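Local coordinates for protein staphylococcal superantigen-like 1 (Staphylococcus aureus, PDB 4O1N) that probably promotes virulence by cleaving host proteins, including collagens and the cytokines IL8, IL17A and IFN-gamma, at residues 81-86 with 102-107; 62-67 with 97-102; 115-120 with 135-140; 171-176 with 201-206. One frame throughout, in Å; residues are numbered along the deposited sequence.

Interaction 1: residues 81-86 with 102-107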
loop_
_atom_site.group_PDB
_atom_site.type_symbol
_atom_site.label_atom_id
_atom_site.label_comp_id
_atom_site.label_asym_id
_atom_site.label_seq_id
_atom_site.Cartn_x
_atom_site.Cartn_y
_atom_site.Cartn_z
ATOM N N SER A 81 12.728 -3.664 -15.045
ATOM C CA SER A 81 11.784 -4.742 -15.264
ATOM C C SER A 81 11.599 -5.528 -13.973
ATOM O O SER A 81 12.268 -5.274 -12.973
ATOM C CB SER A 81 12.185 -5.592 -16.475
ATOM O OG SER A 81 13.323 -6.349 -16.194
ATOM N N ASN A 82 10.639 -6.433 -13.981
ATOM C CA ASN A 82 10.280 -7.249 -12.798
ATOM C C ASN A 82 9.937 -6.435 -11.584
ATOM O O ASN A 82 10.457 -6.671 -10.493
ATOM C CB ASN A 82 11.387 -8.254 -12.430
ATOM C CG ASN A 82 11.702 -9.247 -13.547
ATOM O OD1 ASN A 82 12.811 -9.712 -13.622
ATOM N ND2 ASN A 82 10.738 -9.588 -14.386
ATOM N N ILE A 83 9.062 -5.464 -11.800
ATOM C CA ILE A 83 8.515 -4.629 -10.730
ATOM C C ILE A 83 6.983 -4.788 -10.736
ATOM O O ILE A 83 6.395 -5.108 -11.751
ATOM C CB ILE A 83 8.939 -3.142 -10.893
ATOM C CG1 ILE A 83 8.515 -2.583 -12.253
ATOM C CG2 ILE A 83 10.455 -3.011 -10.777
ATOM C CD1 ILE A 83 8.430 -1.073 -12.285
ATOM N N ASP A 84 6.372 -4.633 -9.579
ATOM C CA ASP A 84 4.920 -4.618 -9.439
ATOM C C ASP A 84 4.590 -3.220 -8.983
ATOM O O ASP A 84 5.367 -2.555 -8.304
ATOM C CB ASP A 84 4.429 -5.588 -8.348
ATOM C CG ASP A 84 4.789 -7.055 -8.622
ATOM O OD1 ASP A 84 5.306 -7.400 -9.720
ATOM O OD2 ASP A 84 4.543 -7.891 -7.715
ATOM N N VAL A 85 3.385 -2.821 -9.253
ATOM C CA VAL A 85 3.008 -1.455 -9.126
ATOM C C VAL A 85 1.613 -1.369 -8.447
ATOM O O VAL A 85 0.700 -2.168 -8.737
ATOM C CB VAL A 85 3.087 -0.894 -10.556
ATOM C CG1 VAL A 85 1.813 -0.207 -10.979
ATOM C CG2 VAL A 85 4.282 0.013 -10.696
ATOM N N PHE A 86 1.467 -0.442 -7.513
ATOM C CA PHE A 86 0.201 -0.187 -6.816
ATOM C C PHE A 86 -0.030 1.327 -6.828
ATOM O O PHE A 86 0.634 2.085 -6.118
ATOM C CB PHE A 86 0.283 -0.716 -5.387
ATOM C CG PHE A 86 -1.037 -0.754 -4.655
ATOM C CD1 PHE A 86 -1.768 -1.948 -4.579
ATOM C CD2 PHE A 86 -1.530 0.373 -4.025
ATOM C CE1 PHE A 86 -2.969 -2.002 -3.918
ATOM C CE2 PHE A 86 -2.727 0.331 -3.352
ATOM C CZ PHE A 86 -3.445 -0.851 -3.298
ATOM N N GLY A 102 4.871 6.268 -4.482
ATOM C CA GLY A 102 5.382 5.007 -3.939
ATOM C C GLY A 102 4.702 3.803 -4.553
ATOM O O GLY A 102 4.367 3.795 -5.738
ATOM N N GLY A 103 4.559 2.763 -3.743
ATOM C CA GLY A 103 3.860 1.587 -4.150
ATOM C C GLY A 103 4.517 0.789 -5.249
ATOM O O GLY A 103 3.825 0.021 -5.939
ATOM N N VAL A 104 5.834 0.941 -5.406
ATOM C CA VAL A 104 6.586 0.135 -6.351
ATOM C C VAL A 104 7.420 -0.877 -5.616
ATOM O O VAL A 104 8.186 -0.509 -4.755
ATOM C CB VAL A 104 7.553 0.975 -7.193
ATOM C CG1 VAL A 104 8.137 0.126 -8.333
ATOM C CG2 VAL A 104 6.858 2.198 -7.743
ATOM N N THR A 105 7.317 -2.135 -5.999
ATOM C CA THR A 105 8.065 -3.195 -5.354
ATOM C C THR A 105 8.672 -4.161 -6.355
ATOM O O THR A 105 8.372 -4.123 -7.541
ATOM C CB THR A 105 7.121 -3.990 -4.457
ATOM O OG1 THR A 105 5.908 -4.250 -5.172
ATOM C CG2 THR A 105 6.781 -3.178 -3.220
ATOM N N LYS A 106 9.534 -5.033 -5.877
ATOM C CA LYS A 106 10.108 -6.051 -6.726
ATOM C C LYS A 106 9.071 -7.123 -6.860
ATOM O O LYS A 106 8.448 -7.499 -5.862
ATOM C CB LYS A 106 11.361 -6.651 -6.111
ATOM C CG LYS A 106 12.478 -5.668 -5.893
ATOM C CD LYS A 106 13.803 -6.412 -5.742
ATOM C CE LYS A 106 14.979 -5.498 -5.343
ATOM N NZ LYS A 106 15.363 -5.718 -3.908
ATOM N N SER A 107 8.912 -7.598 -8.094
ATOM C CA SER A 107 8.096 -8.748 -8.416
ATOM C C SER A 107 8.581 -9.972 -7.681
ATOM O O SER A 107 9.700 -10.024 -7.186
ATOM C CB SER A 107 8.146 -9.024 -9.931
ATOM O OG SER A 107 7.451 -8.020 -10.660
HETATM O O HOH W 1 2.205 4.232 -6.969
#

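Interaction 2: residues 62-67 with 97-102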
loop_
_atom_site.group_PDB
_atom_site.type_symbol
_atom_site.label_atom_id
_atom_site.label_comp_id
_atom_site.label_asym_id
_atom_site.label_seq_id
_atom_site.Cartn_x
_atom_site.Cartn_y
_atom_site.Cartn_z
ATOM N N HIS A 62 -1.631 5.343 -18.298
ATOM C CA HIS A 62 -0.338 5.999 -18.211
ATOM C C HIS A 62 -0.119 6.631 -16.839
ATOM O O HIS A 62 -0.965 7.371 -16.339
ATOM C CB HIS A 62 -0.251 7.013 -19.351
ATOM C CG HIS A 62 1.036 7.761 -19.414
ATOM N ND1 HIS A 62 2.041 7.420 -20.291
ATOM C CD2 HIS A 62 1.470 8.861 -18.744
ATOM C CE1 HIS A 62 3.051 8.260 -20.138
ATOM N NE2 HIS A 62 2.729 9.147 -19.207
ATOM N N SER A 63 1.036 6.336 -16.238
ATOM C CA SER A 63 1.271 6.712 -14.848
ATOM C C SER A 63 2.666 7.234 -14.570
ATOM O O SER A 63 3.658 6.700 -15.058
ATOM C CB SER A 63 1.021 5.502 -13.903
ATOM O OG SER A 63 -0.332 5.152 -13.862
ATOM N N ARG A 64 2.731 8.229 -13.713
ATOM C CA ARG A 64 4.000 8.715 -13.199
ATOM C C ARG A 64 4.028 8.672 -11.652
ATOM O O ARG A 64 3.243 9.335 -10.961
ATOM C CB ARG A 64 4.261 10.112 -13.744
ATOM C CG ARG A 64 5.634 10.682 -13.429
ATOM C CD ARG A 64 5.520 11.727 -12.347
ATOM N NE ARG A 64 5.866 13.045 -12.812
ATOM C CZ ARG A 64 5.554 14.187 -12.203
ATOM N NH1 ARG A 64 4.859 14.224 -11.078
ATOM N NH2 ARG A 64 5.949 15.310 -12.754
ATOM N N ILE A 65 4.953 7.867 -11.123
ATOM C CA ILE A 65 5.004 7.559 -9.696
ATOM C C ILE A 65 6.165 8.275 -9.064
ATOM O O ILE A 65 7.280 8.027 -9.434
ATOM C CB ILE A 65 5.178 6.051 -9.476
ATOM C CG1 ILE A 65 3.993 5.315 -10.098
ATOM C CG2 ILE A 65 5.274 5.715 -7.992
ATOM C CD1 ILE A 65 4.125 3.816 -10.060
ATOM N N THR A 66 5.890 9.166 -8.118
ATOM C CA THR A 66 6.938 9.853 -7.400
ATOM C C THR A 66 7.592 8.931 -6.370
ATOM O O THR A 66 6.905 8.224 -5.632
ATOM C CB THR A 66 6.404 11.104 -6.677
ATOM O OG1 THR A 66 5.647 11.925 -7.575
ATOM C CG2 THR A 66 7.532 11.971 -6.131
ATOM N N LEU A 67 8.938 8.957 -6.350
ATOM C CA LEU A 67 9.771 8.205 -5.405
ATOM C C LEU A 67 10.434 9.150 -4.417
ATOM O O LEU A 67 11.248 9.982 -4.796
ATOM C CB LEU A 67 10.850 7.420 -6.129
ATOM C CG LEU A 67 10.342 6.586 -7.286
ATOM C CD1 LEU A 67 11.493 6.068 -8.114
ATOM C CD2 LEU A 67 9.503 5.419 -6.799
ATOM N N THR A 97 -3.496 10.938 -17.296
ATOM C CA THR A 97 -2.328 10.379 -16.675
ATOM C C THR A 97 -2.439 10.289 -15.123
ATOM O O THR A 97 -2.865 11.240 -14.459
ATOM C CB THR A 97 -1.080 11.202 -17.107
ATOM O OG1 THR A 97 -0.806 10.985 -18.505
ATOM C CG2 THR A 97 0.165 10.820 -16.293
ATOM N N ASN A 98 -2.029 9.157 -14.553
ATOM C CA ASN A 98 -2.088 8.939 -13.088
ATOM C C ASN A 98 -0.805 9.470 -12.387
ATOM O O ASN A 98 0.330 9.134 -12.770
ATOM C CB ASN A 98 -2.268 7.444 -12.708
ATOM C CG ASN A 98 -3.436 6.753 -13.430
ATOM O OD1 ASN A 98 -3.282 5.657 -14.003
ATOM N ND2 ASN A 98 -4.585 7.383 -13.420
ATOM N N TYR A 99 -0.985 10.283 -11.360
ATOM C CA TYR A 99 0.133 10.759 -10.572
ATOM C C TYR A 99 -0.011 10.188 -9.164
ATOM O O TYR A 99 -0.908 10.613 -8.404
ATOM C CB TYR A 99 0.188 12.286 -10.545
ATOM C CG TYR A 99 0.434 12.875 -11.904
ATOM C CD1 TYR A 99 1.723 12.922 -12.448
ATOM C CD2 TYR A 99 -0.615 13.306 -12.683
ATOM C CE1 TYR A 99 1.953 13.441 -13.717
ATOM C CE2 TYR A 99 -0.399 13.799 -13.961
ATOM C CZ TYR A 99 0.883 13.875 -14.470
ATOM O OH TYR A 99 1.085 14.360 -15.734
ATOM N N SER A 100 0.887 9.244 -8.845
ATOM C CA SER A 100 0.849 8.491 -7.617
ATOM C C SER A 100 2.161 8.591 -6.866
ATOM O O SER A 100 3.145 9.117 -7.361
ATOM C CB SER A 100 0.550 7.023 -7.919
ATOM O OG SER A 100 0.212 6.303 -6.745
ATOM N N ILE A 101 2.156 8.061 -5.656
ATOM C CA ILE A 101 3.321 8.088 -4.795
ATOM C C ILE A 101 3.641 6.709 -4.237
ATOM O O ILE A 101 2.811 6.091 -3.579
ATOM C CB ILE A 101 3.103 9.009 -3.607
ATOM C CG1 ILE A 101 2.978 10.450 -4.078
ATOM C CG2 ILE A 101 4.259 8.844 -2.635
ATOM C CD1 ILE A 101 2.223 11.343 -3.109
ATOM N N GLY A 102 4.871 6.268 -4.482
ATOM C CA GLY A 102 5.382 5.007 -3.939
ATOM C C GLY A 102 4.702 3.803 -4.553
ATOM O O GLY A 102 4.367 3.795 -5.738
#

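Interaction 3: residues 115-120 with 135-140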
loop_
_atom_site.group_PDB
_atom_site.type_symbol
_atom_site.label_atom_id
_atom_site.label_comp_id
_atom_site.label_asym_id
_atom_site.label_seq_id
_atom_site.Cartn_x
_atom_site.Cartn_y
_atom_site.Cartn_z
ATOM N N TYR A 115 2.622 -18.824 -4.511
ATOM C CA TYR A 115 2.404 -19.089 -3.098
ATOM C C TYR A 115 1.560 -17.977 -2.406
ATOM O O TYR A 115 1.772 -16.788 -2.610
ATOM C CB TYR A 115 3.746 -19.298 -2.396
ATOM C CG TYR A 115 4.441 -20.581 -2.803
ATOM C CD1 TYR A 115 5.588 -20.565 -3.570
ATOM C CD2 TYR A 115 3.919 -21.830 -2.458
ATOM C CE1 TYR A 115 6.205 -21.747 -3.959
ATOM C CE2 TYR A 115 4.540 -23.008 -2.845
ATOM C CZ TYR A 115 5.684 -22.954 -3.591
ATOM O OH TYR A 115 6.320 -24.106 -3.980
ATOM N N ILE A 116 0.558 -18.373 -1.640
ATOM C CA ILE A 116 -0.222 -17.407 -0.905
ATOM C C ILE A 116 -0.161 -17.777 0.556
ATOM O O ILE A 116 -0.530 -18.874 0.907
ATOM C CB ILE A 116 -1.684 -17.361 -1.397
ATOM C CG1 ILE A 116 -1.749 -17.094 -2.918
ATOM C CG2 ILE A 116 -2.427 -16.229 -0.697
ATOM C CD1 ILE A 116 -3.092 -17.400 -3.527
ATOM N N ASN A 117 0.312 -16.884 1.409
ATOM C CA ASN A 117 0.396 -17.229 2.843
ATOM C C ASN A 117 -0.575 -16.440 3.709
ATOM O O ASN A 117 -0.729 -15.235 3.533
ATOM C CB ASN A 117 1.831 -17.083 3.374
ATOM C CG ASN A 117 2.701 -16.198 2.486
ATOM O OD1 ASN A 117 2.556 -14.971 2.489
ATOM N ND2 ASN A 117 3.609 -16.818 1.703
ATOM N N THR A 118 -1.226 -17.115 4.643
ATOM C CA THR A 118 -1.980 -16.411 5.680
ATOM C C THR A 118 -1.114 -15.857 6.859
ATOM O O THR A 118 -0.147 -16.482 7.268
ATOM C CB THR A 118 -3.103 -17.321 6.240
ATOM O OG1 THR A 118 -2.556 -18.528 6.784
ATOM C CG2 THR A 118 -4.104 -17.663 5.150
ATOM N N PRO A 119 -1.426 -14.657 7.368
ATOM C CA PRO A 119 -1.148 -14.305 8.755
ATOM C C PRO A 119 -2.447 -14.076 9.477
ATOM O O PRO A 119 -3.502 -14.032 8.836
ATOM C CB PRO A 119 -0.393 -12.976 8.647
ATOM C CG PRO A 119 -1.003 -12.306 7.500
ATOM C CD PRO A 119 -1.547 -13.421 6.579
ATOM N N ILE A 120 -2.363 -13.944 10.796
ATOM C CA ILE A 120 -3.532 -13.694 11.596
ATOM C C ILE A 120 -3.993 -12.284 11.367
ATOM O O ILE A 120 -3.198 -11.389 11.261
ATOM C CB ILE A 120 -3.256 -13.914 13.086
ATOM C CG1 ILE A 120 -3.118 -15.410 13.371
ATOM C CG2 ILE A 120 -4.391 -13.357 13.947
ATOM C CD1 ILE A 120 -2.445 -15.720 14.681
ATOM N N TYR A 135 -5.473 -12.724 6.861
ATOM C CA TYR A 135 -5.172 -11.826 5.748
ATOM C C TYR A 135 -4.349 -12.648 4.741
ATOM O O TYR A 135 -3.481 -13.396 5.145
ATOM C CB TYR A 135 -4.420 -10.588 6.232
ATOM C CG TYR A 135 -4.311 -9.482 5.213
ATOM C CD1 TYR A 135 -5.300 -8.502 5.078
ATOM C CD2 TYR A 135 -3.213 -9.419 4.358
ATOM C CE1 TYR A 135 -5.176 -7.479 4.133
ATOM C CE2 TYR A 135 -3.079 -8.417 3.407
ATOM C CZ TYR A 135 -4.063 -7.442 3.291
ATOM O OH TYR A 135 -3.909 -6.446 2.334
ATOM N N TYR A 136 -4.621 -12.541 3.442
ATOM C CA TYR A 136 -3.894 -13.372 2.472
ATOM C C TYR A 136 -2.884 -12.541 1.691
ATOM O O TYR A 136 -3.175 -11.436 1.316
ATOM C CB TYR A 136 -4.885 -14.081 1.553
ATOM C CG TYR A 136 -5.835 -15.005 2.313
ATOM C CD1 TYR A 136 -5.698 -16.400 2.235
ATOM C CD2 TYR A 136 -6.858 -14.486 3.128
ATOM C CE1 TYR A 136 -6.555 -17.228 2.935
ATOM C CE2 TYR A 136 -7.710 -15.322 3.846
ATOM C CZ TYR A 136 -7.553 -16.675 3.742
ATOM O OH TYR A 136 -8.370 -17.527 4.417
ATOM N N ILE A 137 -1.687 -13.082 1.474
ATOM C CA ILE A 137 -0.576 -12.322 0.931
ATOM C C ILE A 137 0.156 -13.125 -0.108
ATOM O O ILE A 137 0.663 -14.209 0.183
ATOM C CB ILE A 137 0.461 -12.022 2.011
ATOM C CG1 ILE A 137 -0.178 -11.299 3.189
ATOM C CG2 ILE A 137 1.603 -11.196 1.445
ATOM C CD1 ILE A 137 0.542 -11.594 4.477
ATOM N N SER A 138 0.225 -12.590 -1.319
ATOM C CA SER A 138 0.799 -13.324 -2.431
ATOM C C SER A 138 2.177 -12.806 -2.727
ATOM O O SER A 138 2.902 -13.467 -3.429
ATOM C CB SER A 138 -0.095 -13.206 -3.680
ATOM O OG SER A 138 -0.142 -11.868 -4.162
ATOM N N LYS A 139 2.536 -11.629 -2.195
ATOM C CA LYS A 139 3.719 -10.884 -2.641
ATOM C C LYS A 139 4.889 -10.983 -1.661
ATOM O O LYS A 139 4.733 -10.777 -0.449
ATOM C CB LYS A 139 3.374 -9.408 -2.908
ATOM C CG LYS A 139 2.792 -9.145 -4.290
ATOM C CD LYS A 139 2.359 -7.698 -4.527
ATOM C CE LYS A 139 3.416 -6.631 -4.174
ATOM N NZ LYS A 139 4.722 -6.785 -4.867
ATOM N N GLU A 140 6.067 -11.288 -2.217
ATOM C CA GLU A 140 7.292 -11.397 -1.457
ATOM C C GLU A 140 7.678 -10.057 -0.901
ATOM O O GLU A 140 8.051 -9.967 0.257
ATOM C CB GLU A 140 8.430 -11.946 -2.332
ATOM C CG GLU A 140 8.274 -13.414 -2.726
ATOM C CD GLU A 140 9.229 -13.866 -3.827
ATOM O OE1 GLU A 140 10.366 -13.308 -3.954
ATOM O OE2 GLU A 140 8.811 -14.801 -4.567
#

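Interaction 4: residues 171-176 with 201-206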
loop_
_atom_site.group_PDB
_atom_site.type_symbol
_atom_site.label_atom_id
_atom_site.label_comp_id
_atom_site.label_asym_id
_atom_site.label_seq_id
_atom_site.Cartn_x
_atom_site.Cartn_y
_atom_site.Cartn_z
ATOM N N ILE A 171 -3.132 0.720 12.972
ATOM C CA ILE A 171 -2.797 -0.591 12.435
ATOM C C ILE A 171 -1.427 -1.009 12.975
ATOM O O ILE A 171 -0.545 -0.179 13.109
ATOM C CB ILE A 171 -2.712 -0.554 10.914
ATOM C CG1 ILE A 171 -4.112 -0.295 10.332
ATOM C CG2 ILE A 171 -2.141 -1.854 10.371
ATOM C CD1 ILE A 171 -4.081 0.240 8.936
ATOM N N THR A 172 -1.261 -2.286 13.301
ATOM C CA THR A 172 0.029 -2.812 13.737
ATOM C C THR A 172 0.350 -4.095 13.002
ATOM O O THR A 172 -0.358 -5.056 13.105
ATOM C CB THR A 172 0.028 -3.070 15.237
ATOM O OG1 THR A 172 -0.365 -1.861 15.889
ATOM C CG2 THR A 172 1.411 -3.495 15.711
ATOM N N ILE A 173 1.407 -4.082 12.216
ATOM C CA ILE A 173 1.824 -5.272 11.496
ATOM C C ILE A 173 2.991 -5.793 12.260
ATOM O O ILE A 173 3.958 -5.072 12.426
ATOM C CB ILE A 173 2.247 -4.957 10.034
ATOM C CG1 ILE A 173 1.036 -4.544 9.203
ATOM C CG2 ILE A 173 2.871 -6.172 9.364
ATOM C CD1 ILE A 173 1.249 -3.303 8.357
ATOM N N THR A 174 2.894 -7.035 12.723
ATOM C CA THR A 174 3.974 -7.712 13.463
ATOM C C THR A 174 4.681 -8.767 12.599
ATOM O O THR A 174 4.031 -9.669 12.039
ATOM C CB THR A 174 3.416 -8.362 14.753
ATOM O OG1 THR A 174 2.509 -7.446 15.393
ATOM C CG2 THR A 174 4.532 -8.712 15.723
ATOM N N MET A 175 6.006 -8.652 12.484
ATOM C CA MET A 175 6.782 -9.562 11.640
ATOM C C MET A 175 7.214 -10.751 12.446
ATOM O O MET A 175 7.035 -10.762 13.643
ATOM C CB MET A 175 7.990 -8.874 11.047
ATOM C CG MET A 175 7.704 -7.536 10.367
ATOM S SD MET A 175 6.560 -7.669 8.954
ATOM C CE MET A 175 7.681 -8.578 7.855
ATOM N N ASN A 176 7.742 -11.766 11.779
ATOM C CA ASN A 176 8.207 -12.977 12.419
ATOM C C ASN A 176 9.301 -12.745 13.432
ATOM O O ASN A 176 9.400 -13.466 14.422
ATOM C CB ASN A 176 8.677 -13.993 11.382
ATOM C CG ASN A 176 7.521 -14.759 10.758
ATOM O OD1 ASN A 176 6.372 -14.661 11.195
ATOM N ND2 ASN A 176 7.819 -15.545 9.751
ATOM N N THR A 201 6.188 -12.601 2.983
ATOM C CA THR A 201 6.271 -13.979 3.396
ATOM C C THR A 201 6.448 -14.090 4.919
ATOM O O THR A 201 6.295 -15.161 5.460
ATOM C CB THR A 201 7.445 -14.740 2.691
ATOM O OG1 THR A 201 8.725 -14.307 3.172
ATOM C CG2 THR A 201 7.421 -14.545 1.212
ATOM N N LYS A 202 6.744 -12.997 5.608
ATOM C CA LYS A 202 7.128 -13.058 7.034
ATOM C C LYS A 202 6.303 -12.154 7.912
ATOM O O LYS A 202 6.811 -11.638 8.906
ATOM C CB LYS A 202 8.595 -12.662 7.199
ATOM C CG LYS A 202 9.543 -13.748 6.764
ATOM C CD LYS A 202 10.987 -13.329 6.864
ATOM C CE LYS A 202 11.884 -14.471 6.414
ATOM N NZ LYS A 202 13.295 -13.987 6.272
ATOM N N ILE A 203 5.050 -11.928 7.523
ATOM C CA ILE A 203 4.091 -11.162 8.333
ATOM C C ILE A 203 3.353 -12.144 9.192
ATOM O O ILE A 203 2.722 -13.024 8.700
ATOM C CB ILE A 203 3.068 -10.423 7.475
ATOM C CG1 ILE A 203 3.791 -9.403 6.604
ATOM C CG2 ILE A 203 2.034 -9.751 8.373
ATOM C CD1 ILE A 203 2.927 -8.665 5.610
ATOM N N ASN A 204 3.451 -11.981 10.492
ATOM C CA ASN A 204 2.902 -12.952 11.418
ATOM C C ASN A 204 1.516 -12.549 11.785
ATOM O O ASN A 204 0.630 -13.394 11.867
ATOM C CB ASN A 204 3.741 -12.976 12.693
ATOM C CG ASN A 204 3.208 -13.956 13.737
ATOM O OD1 ASN A 204 3.304 -15.169 13.566
ATOM N ND2 ASN A 204 2.667 -13.434 14.826
ATOM N N LYS A 205 1.321 -11.264 12.060
ATOM C CA LYS A 205 -0.001 -10.802 12.454
ATOM C C LYS A 205 -0.304 -9.353 12.040
ATOM O O LYS A 205 0.561 -8.488 12.050
ATOM C CB LYS A 205 -0.159 -10.939 13.970
ATOM C CG LYS A 205 -1.515 -10.503 14.492
ATOM C CD LYS A 205 -1.660 -10.783 15.979
ATOM C CE LYS A 205 -3.035 -10.309 16.470
ATOM N NZ LYS A 205 -3.421 -10.983 17.726
ATOM N N ILE A 206 -1.568 -9.100 11.728
ATOM C CA ILE A 206 -2.028 -7.752 11.495
ATOM C C ILE A 206 -3.161 -7.458 12.427
ATOM O O ILE A 206 -4.153 -8.188 12.425
ATOM C CB ILE A 206 -2.517 -7.572 10.058
ATOM C CG1 ILE A 206 -1.320 -7.606 9.115
ATOM C CG2 ILE A 206 -3.248 -6.238 9.909
ATOM C CD1 ILE A 206 -1.712 -7.910 7.703
#

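Interaction 1: residues 81-86 with 102-107
Asp84 and Thr105 form the central hydrogen-bonded pair of two antiparallel strands: Asp84 N donates to Thr105 O (2.9 Å) and Thr105 N to Asp84 O (3.0 Å). Phe86 N continues the pattern to Gly103 O, with a more bent N-H...O angle of 137°, and Ser107 N closes the other end on Asn82 O. Beyond Phe86 a water bridges the two segments, donating to both Phe86 O and Gly102 O.

Among the side-chain polar contacts, Asp84 reaches along its face of the sheet. With CG anti to the carbonyl carbon (chi1 -61°) the carboxylate comes beside Ser107, whose OG donates to OD1; the modelled 2.4 Å between Ser107 OG and Asp84 OD1 is doubtfully short. The same OD1 accepts from Asn40 N, and OD2 forms a salt bridge with Lys139; the buried carboxylate is thus held through both oxygens.

Apolar packing lies on the other face, where Ile83 CD1 meets Val104 CG1 (4.1 Å) and Val85 CG2 lies 4.5 Å from Val104 CG2. Phe86, with CG anti to the backbone N (chi1 -169°), carries its ring away to helix 144-159. The arrangement is that of an antiparallel strand pair in the OB-fold barrel of the staphylococcal superantigen-like proteins.

Interaction 2: residues 62-67 with 97-102
Arg64 and Tyr99 are paired across two parallel strands, and the arginine crosses the phenol ring at a slant. Its CB lies 4.0 Å from Tyr99 CD1. With CG anti to the backbone N (chi1 -173°) and bends at the next two torsions, the chain brings CD to the edge of the ring, in its plane and again 4.0 Å from Tyr99 CD1. NE and CZ follow near Tyr99 CE1, and at the tip NH1 comes within 3.7 Å of Tyr99 CD1. Tyr99 CE1 lies over one face of the guanidinium, off-centre, and the two planes stand 76° apart, so this is not a parallel stack; the cation-pi partner of Arg64 is Tyr53.

Beneath these side chains the backbones interlock in parallel register. Arg64 N donates to Asn98 O (2.7 Å), and Arg64 O receives Ser100 N at a longer 3.2 Å. Asn98 N to His62 O, Thr66 N to Ser100 O and Gly102 N to Thr66 O extend the series. At one end Thr97 CG2 touches the His62 ring edge in plane, 3.4 Å from His62 CD2.

Strand 61-66 sits between strand 98-106 and the antiparallel strand 51-58, while Ile65, on the face away from Arg64, packs against Val85 and Ile87 of strand 83-87.

Interaction 3: residues 115-120 with 135-140
The Tyr136 ring takes the methyl CG2 of Thr118 over one face, 3.3 Å from Tyr136 CE1, and Ile116 CG2 at its edge, near the ring plane. Thr118 and Tyr136 run side by side in the same direction; the threonine holds CG2 anti to its carbonyl carbon (chi1 59° for OG1), which turns that methyl to the phenol. Ile116 CG2 also lies 4.0 Å from Tyr136 CB. The Tyr135 ring instead has Ile137 CG1 at its edge, in plane, and its side chain touches Leu147, Arg150 and Leu151 of helix 144-159.

The two loops lead into and out of the hairpin of strands 120-125 and 128-134 in the beta-grasp domain, and they prolong its antiparallel pairing by a single bridge. Asn117 N donates to Ile137 O (3.0 Å, 163° at the hydrogen), whereas the return bond from Ile137 N to Asn117 O is more bent, at 135°. Nearer the hairpin, Tyr135 N bonds to Pro119 O at 3.1 Å; the proline nitrogen has no hydrogen with which to answer Tyr135 O.

Pro119 makes further apolar contacts, its CG meeting Ile137 CD1 (3.5 Å) and Tyr135 CB (4.0 Å). Pro119 and Ile137 both touch Ile203 of strand 203-210. Beyond the bridge, Ser138 O accepts from Asn108 ND2.

Interaction 4: residues 171-176 with 201-206
A classic beta bulge interrupts this antiparallel strand pair: Asn204 and Lys205 both face Thr174, whose carbonyl oxygen takes two backbone N-H groups. Asn204 N approaches at 2.8 Å, nearly head-on to the carbonyl, and Lys205 N at 3.1 Å lies in its plane on a lone pair. Thr174 N in turn donates to Lys205 O (2.8 Å). Past the bulge the register is displaced by one residue, and Asn176 N bonds to Lys202 O at 3.0 Å.

On the buried face, Ile173 touches two isoleucines of the other strand with different branches. Its CG1 lies 3.9 Å from Ile206 CG1, the two chains running side by side, while CG2, anti to the backbone N, reaches Ile203 CG2 at 3.8 Å. Met175 bends back through its second and third torsions, placing SD 4.0 Å from Ile203 CG1 and CE 3.4 Å from Lys202 O. At the exposed end Asn176 OD1 meets Asn204 CB, with the two amide planes 64° apart.

Leu147 and Leu151 of helix 144-159 pack on Ile173 and Ile206 respectively, and Lys205 forms a salt bridge with Glu122. In the beta-grasp fold a mixed sheet packs round a helix, here 144-159, and this bulged pair is part of that sheet.

How the interactions relate
Interactions 1 and 2 belong to the same OB-fold sheet and share strand 98-106, meeting at Gly102; Val85 CG2 of the first packs 3.9 Å from Ile65 CD1 of the second. Interactions 3 and 4 lie together in the beta-grasp domain, their centres about 10 Å apart, and a probable hydrogen bond of 2.8 Å from Ile206 N to Ile120 O joins them. Between the two domains, Lys139 NZ ties interaction 3 to interaction 1 through a salt bridge to Asp84 OD2 (3.1 Å) and a probable hydrogen bond to Thr105 OG1 (2.8 Å). Interactions 2 and 4 are about 27 Å apart between centres, on opposite sides of the chain's centre.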